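Local coordinates for protein putative metallopeptidase (Corynebacterium diphtheriae, PDB 3QOC) that probably acts, as a whole protein, as a metal-dependent aminopeptidase of the creatinase/prolidase type, of which this chain is the N-terminal domain, at residues Thr32-Ile37 with Ser46-Ile51; Val99-Asp104 with Val122-Val127. One frame throughout, in Å; residues are numbered along the deposited sequence.

Contact 1. Residues Thr32-Ile37 with Ser46-Ile51; sequences THLTHI and SNAALI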
# COMPACT_ATOMS: atom_id res chain seq x y z
N THR A 32 -2.37 2.55 4.65
CA THR A 32 -2.10 2.07 5.95
C THR A 32 -3.37 1.83 6.78
O THR A 32 -3.35 1.08 7.77
CB THR A 32 -1.13 3.07 6.70
OG1 THR A 32 -1.65 4.41 6.63
CG2 THR A 32 0.33 3.02 6.11
N HIS A 33 -4.48 2.43 6.42
CA HIS A 33 -5.73 2.18 7.19
C HIS A 33 -6.29 0.77 6.88
O HIS A 33 -6.45 0.39 5.71
CB HIS A 33 -6.75 3.25 6.85
CG HIS A 33 -8.05 3.15 7.63
ND1 HIS A 33 -8.16 3.50 8.96
CD2 HIS A 33 -9.29 2.77 7.25
CE1 HIS A 33 -9.40 3.34 9.38
NE2 HIS A 33 -10.13 2.90 8.36
N LEU A 34 -6.54 -0.03 7.90
CA LEU A 34 -6.76 -1.44 7.71
C LEU A 34 -8.00 -1.76 6.88
O LEU A 34 -7.98 -2.72 6.11
CB LEU A 34 -6.79 -2.23 9.05
CG LEU A 34 -5.41 -2.87 9.49
CD1 LEU A 34 -4.93 -3.85 8.58
CD2 LEU A 34 -4.24 -1.96 9.66
N THR A 35 -9.12 -1.05 7.10
CA THR A 35 -10.34 -1.38 6.36
C THR A 35 -10.12 -1.07 4.88
O THR A 35 -10.64 -1.75 4.01
CB THR A 35 -11.56 -0.61 6.89
OG1 THR A 35 -11.42 0.79 6.63
CG2 THR A 35 -11.68 -0.81 8.44
N HIS A 36 -9.29 -0.06 4.60
CA HIS A 36 -8.87 0.25 3.22
C HIS A 36 -8.05 -0.86 2.64
O HIS A 36 -8.34 -1.33 1.51
CB HIS A 36 -8.18 1.59 3.08
CG HIS A 36 -9.06 2.75 3.45
ND1 HIS A 36 -8.57 4.02 3.66
CD2 HIS A 36 -10.40 2.82 3.67
CE1 HIS A 36 -9.55 4.81 4.03
NE2 HIS A 36 -10.69 4.11 4.03
N ILE A 37 -7.13 -1.42 3.41
CA ILE A 37 -6.28 -2.54 2.89
C ILE A 37 -7.18 -3.77 2.59
O ILE A 37 -7.01 -4.51 1.59
CB ILE A 37 -5.18 -2.86 3.87
CG1 ILE A 37 -4.15 -1.72 3.94
CG2 ILE A 37 -4.62 -4.18 3.58
CD1 ILE A 37 -3.26 -1.72 5.16
N SER A 46 -4.91 -7.75 11.29
CA SER A 46 -4.96 -6.54 12.07
C SER A 46 -3.68 -5.73 11.94
O SER A 46 -3.54 -4.69 12.58
CB SER A 46 -5.16 -6.92 13.54
OG SER A 46 -4.10 -7.81 13.95
N ASN A 47 -2.74 -6.16 11.11
CA ASN A 47 -1.53 -5.37 10.87
C ASN A 47 -1.06 -5.63 9.44
O ASN A 47 -0.90 -6.79 9.06
CB ASN A 47 -0.45 -5.77 11.90
CG ASN A 47 0.90 -5.07 11.64
OD1 ASN A 47 0.95 -3.87 11.42
ND2 ASN A 47 1.97 -5.82 11.72
N ALA A 48 -0.96 -4.56 8.65
CA ALA A 48 -0.58 -4.61 7.24
C ALA A 48 -0.26 -3.22 6.76
O ALA A 48 -0.71 -2.21 7.37
CB ALA A 48 -1.70 -5.27 6.34
N ALA A 49 0.44 -3.18 5.63
CA ALA A 49 0.57 -1.95 4.80
C ALA A 49 0.59 -2.40 3.38
O ALA A 49 0.91 -3.56 3.11
CB ALA A 49 1.83 -1.17 5.15
N LEU A 50 0.21 -1.54 2.46
CA LEU A 50 -0.10 -1.93 1.07
C LEU A 50 0.30 -0.78 0.14
O LEU A 50 -0.08 0.34 0.38
CB LEU A 50 -1.60 -2.19 0.86
CG LEU A 50 -2.08 -2.45 -0.59
CD1 LEU A 50 -1.40 -3.68 -1.13
CD2 LEU A 50 -3.60 -2.64 -0.74
N ILE A 51 1.10 -1.06 -0.87
CA ILE A 51 1.52 -0.04 -1.81
C ILE A 51 0.89 -0.39 -3.13
O ILE A 51 1.03 -1.49 -3.58
CB ILE A 51 3.01 0.01 -1.93
CG1 ILE A 51 3.40 1.19 -2.84
CG2 ILE A 51 3.55 -1.26 -2.46
CD1 ILE A 51 4.09 2.35 -1.99
O HOH W 1 -0.63 0.23 8.58
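Ile37 and Ala48 meet where the chain, having left strand 28-31, turns into helix 34-41 and passes the start of strand 49-53; the closest CA pair is Thr32 with Ala49, 5.0 Å apart. No direct hydrogen bond joins the segments. A water lies within hydrogen-bonding distance of two carbonyl oxygens, 3.0 Å from Thr32 O and 2.7 Å from Ala48 O.

Ile37, one turn into the helix, carries the apolar part. Its CG2 stands anti to the backbone N while CG1 lies beside it (chi1 -69°); CG1 meets Leu50 CB at 4.0 Å as the two side chains slide past each other in opposite directions. Ile37 CD1 reaches over the Ala48 peptide, 3.4 Å from Ala48 O, and also touches Ala48 CB. Leu34 adds its CD1, which lies 4.2 Å from Ala48 CB and rests on the backbone running from Ser46 to Ala48. The single methyl of Ala48 suits this place, because the helix side chains can settle directly on the main chain.

The helix start is thus held against the incoming strand by branched aliphatic groups, a contact resting on shape more than on polar pairing.

Contact 2. Residues Val99-Asp104 with Val122-Val127; sequences VGFEAD and VELIPV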
# COMPACT_ATOMS: atom_id res chain seq x y z
N VAL A 99 5.11 9.32 -3.54
CA VAL A 99 4.33 8.29 -2.84
C VAL A 99 3.32 8.99 -1.95
O VAL A 99 3.71 9.70 -1.03
CB VAL A 99 5.20 7.40 -2.00
CG1 VAL A 99 4.32 6.37 -1.24
CG2 VAL A 99 6.17 6.71 -2.88
N GLY A 100 2.04 8.84 -2.27
CA GLY A 100 0.96 9.38 -1.45
C GLY A 100 0.76 8.58 -0.16
O GLY A 100 1.09 7.41 -0.14
N PHE A 101 0.21 9.20 0.89
CA PHE A 101 -0.14 8.53 2.11
C PHE A 101 -1.45 9.04 2.65
O PHE A 101 -1.88 10.12 2.30
CB PHE A 101 0.99 8.61 3.19
CG PHE A 101 1.26 9.98 3.68
CD1 PHE A 101 0.64 10.46 4.83
CD2 PHE A 101 2.19 10.79 3.04
CE1 PHE A 101 0.87 11.75 5.28
CE2 PHE A 101 2.45 12.05 3.52
CZ PHE A 101 1.78 12.53 4.65
N GLU A 102 -2.09 8.28 3.50
CA GLU A 102 -3.41 8.65 3.92
C GLU A 102 -3.29 9.66 5.10
O GLU A 102 -3.20 9.31 6.30
CB GLU A 102 -4.17 7.41 4.33
CG GLU A 102 -4.34 6.44 3.24
CD GLU A 102 -5.11 5.20 3.71
OE1 GLU A 102 -4.48 4.26 4.28
OE2 GLU A 102 -6.34 5.19 3.54
N ALA A 103 -3.31 10.92 4.76
CA ALA A 103 -2.94 11.95 5.75
C ALA A 103 -4.07 12.11 6.79
O ALA A 103 -3.84 12.57 7.89
CB ALA A 103 -2.64 13.31 5.03
N ASP A 104 -5.27 11.70 6.43
CA ASP A 104 -6.37 11.73 7.35
C ASP A 104 -6.30 10.61 8.40
O ASP A 104 -7.09 10.64 9.35
CB ASP A 104 -7.70 11.53 6.58
CG ASP A 104 -8.08 12.72 5.72
OD1 ASP A 104 -7.42 13.81 5.85
OD2 ASP A 104 -9.05 12.56 4.94
N VAL A 122 12.63 9.74 -2.95
CA VAL A 122 11.22 9.38 -2.71
C VAL A 122 10.54 10.44 -1.89
O VAL A 122 10.86 10.63 -0.76
CB VAL A 122 11.11 8.04 -1.96
CG1 VAL A 122 9.60 7.60 -1.73
CG2 VAL A 122 11.88 6.89 -2.74
N GLU A 123 9.54 11.11 -2.44
CA GLU A 123 8.82 12.12 -1.73
C GLU A 123 7.45 11.60 -1.24
O GLU A 123 6.71 11.03 -2.04
CB GLU A 123 8.66 13.30 -2.68
CG GLU A 123 7.98 14.53 -2.07
CD GLU A 123 7.95 15.78 -2.99
OE1 GLU A 123 8.24 15.70 -4.24
OE2 GLU A 123 7.66 16.85 -2.40
N LEU A 124 7.15 11.77 0.06
CA LEU A 124 5.83 11.45 0.63
C LEU A 124 4.89 12.60 0.47
O LEU A 124 5.24 13.71 0.82
CB LEU A 124 5.94 11.13 2.11
CG LEU A 124 6.39 9.68 2.41
CD1 LEU A 124 7.39 9.10 1.48
CD2 LEU A 124 6.97 9.59 3.83
N ILE A 125 3.69 12.34 -0.06
CA ILE A 125 2.70 13.34 -0.35
C ILE A 125 1.39 13.12 0.43
O ILE A 125 0.73 12.07 0.26
CB ILE A 125 2.29 13.25 -1.86
CG1 ILE A 125 3.52 13.32 -2.81
CG2 ILE A 125 1.28 14.31 -2.20
CD1 ILE A 125 4.32 14.59 -2.61
N PRO A 126 0.96 14.10 1.23
CA PRO A 126 -0.30 13.96 1.97
C PRO A 126 -1.51 13.94 1.06
O PRO A 126 -1.76 14.89 0.36
CB PRO A 126 -0.35 15.20 2.89
CG PRO A 126 0.61 16.21 2.22
CD PRO A 126 1.69 15.36 1.58
N VAL A 127 -2.26 12.86 1.09
CA VAL A 127 -3.47 12.76 0.29
C VAL A 127 -4.60 12.63 1.26
O VAL A 127 -4.54 11.78 2.15
CB VAL A 127 -3.39 11.52 -0.61
CG1 VAL A 127 -4.67 11.33 -1.39
CG2 VAL A 127 -2.15 11.58 -1.50
O HOH W 2 -6.56 10.43 3.83
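Val99 and Leu124 pair in parallel, and five backbone hydrogen bonds join residues 99-104 to 122-127. Val99 N gives the straightest, to Glu123 O at 2.8 Å (179° at the hydrogen). Ile125 N then donates to Val99 O, Phe101 N to Ile125 O, Val127 N to Phe101 O, and Ala103 N to Val127 O, the last carrying the ladder one residue past strand 97-102. Two CA-H...O contacts supplement it: Leu124 CA reaches Val99 O and Gly100 CA reaches Ile125 O, each at 3.2 Å.

These strands are the ends of a beta-alpha-beta unit whose crossover is helix 108-117, and strand 122-127 is one of the two outermost strands of the domain's mixed sheet within this chain. Their short axes diverge by 39°.

Apolar contacts differ between the faces. On the face bearing Val99, Phe101 and Leu124, Val99 CG2 meets Val122 CG1 at 3.7 Å. Phe101 CG sits between the backbone N and the carbonyl carbon (chi1 65°), from where the ring leans across the neighbouring strand. Pro126 CA lies over one ring face, 3.9 Å from the centroid, in a CH-pi contact; Phe101 CZ also touches Pro126 CB. Proline fits here because the ladder uses the amides of Ile125 and Val127, not that of Pro126. Beyond the strand, Ala103 CB packs on Pro126 CB at 3.7 Å. On the other face Val127 CG2 comes 3.8 Å from Gly100 CA, an approach a glycine can accept because it carries no CB.

A water accepts from Asp104 N and donates to Val127 O, giving that carbonyl a second partner.

In the fold
The centres of contact 1 and contact 2 lie about 14 Å apart, and Glu102 joins them. From the end of strand 97-102 its carboxylate reaches the start of helix 34-41: Glu102 OE2 makes a probable, short hydrogen bond of 2.5 Å to His36 ND1, and Glu102 OE1 lies 2.7 Å from Thr32 N and also bonds His33 N. An acidic residue suits this place, since it can accept from two backbone amides and an imidazole; if the histidine is protonated, charge could strengthen the link. A second meeting is apolar, with Ile51 CD1 4.1 Å from Val99 CG1. Strand 28-31 lies between strands 49-53 and 97-102, so both contacts reach the same sheet, contact 1 by strand 49-53 and contact 2 by its two strands.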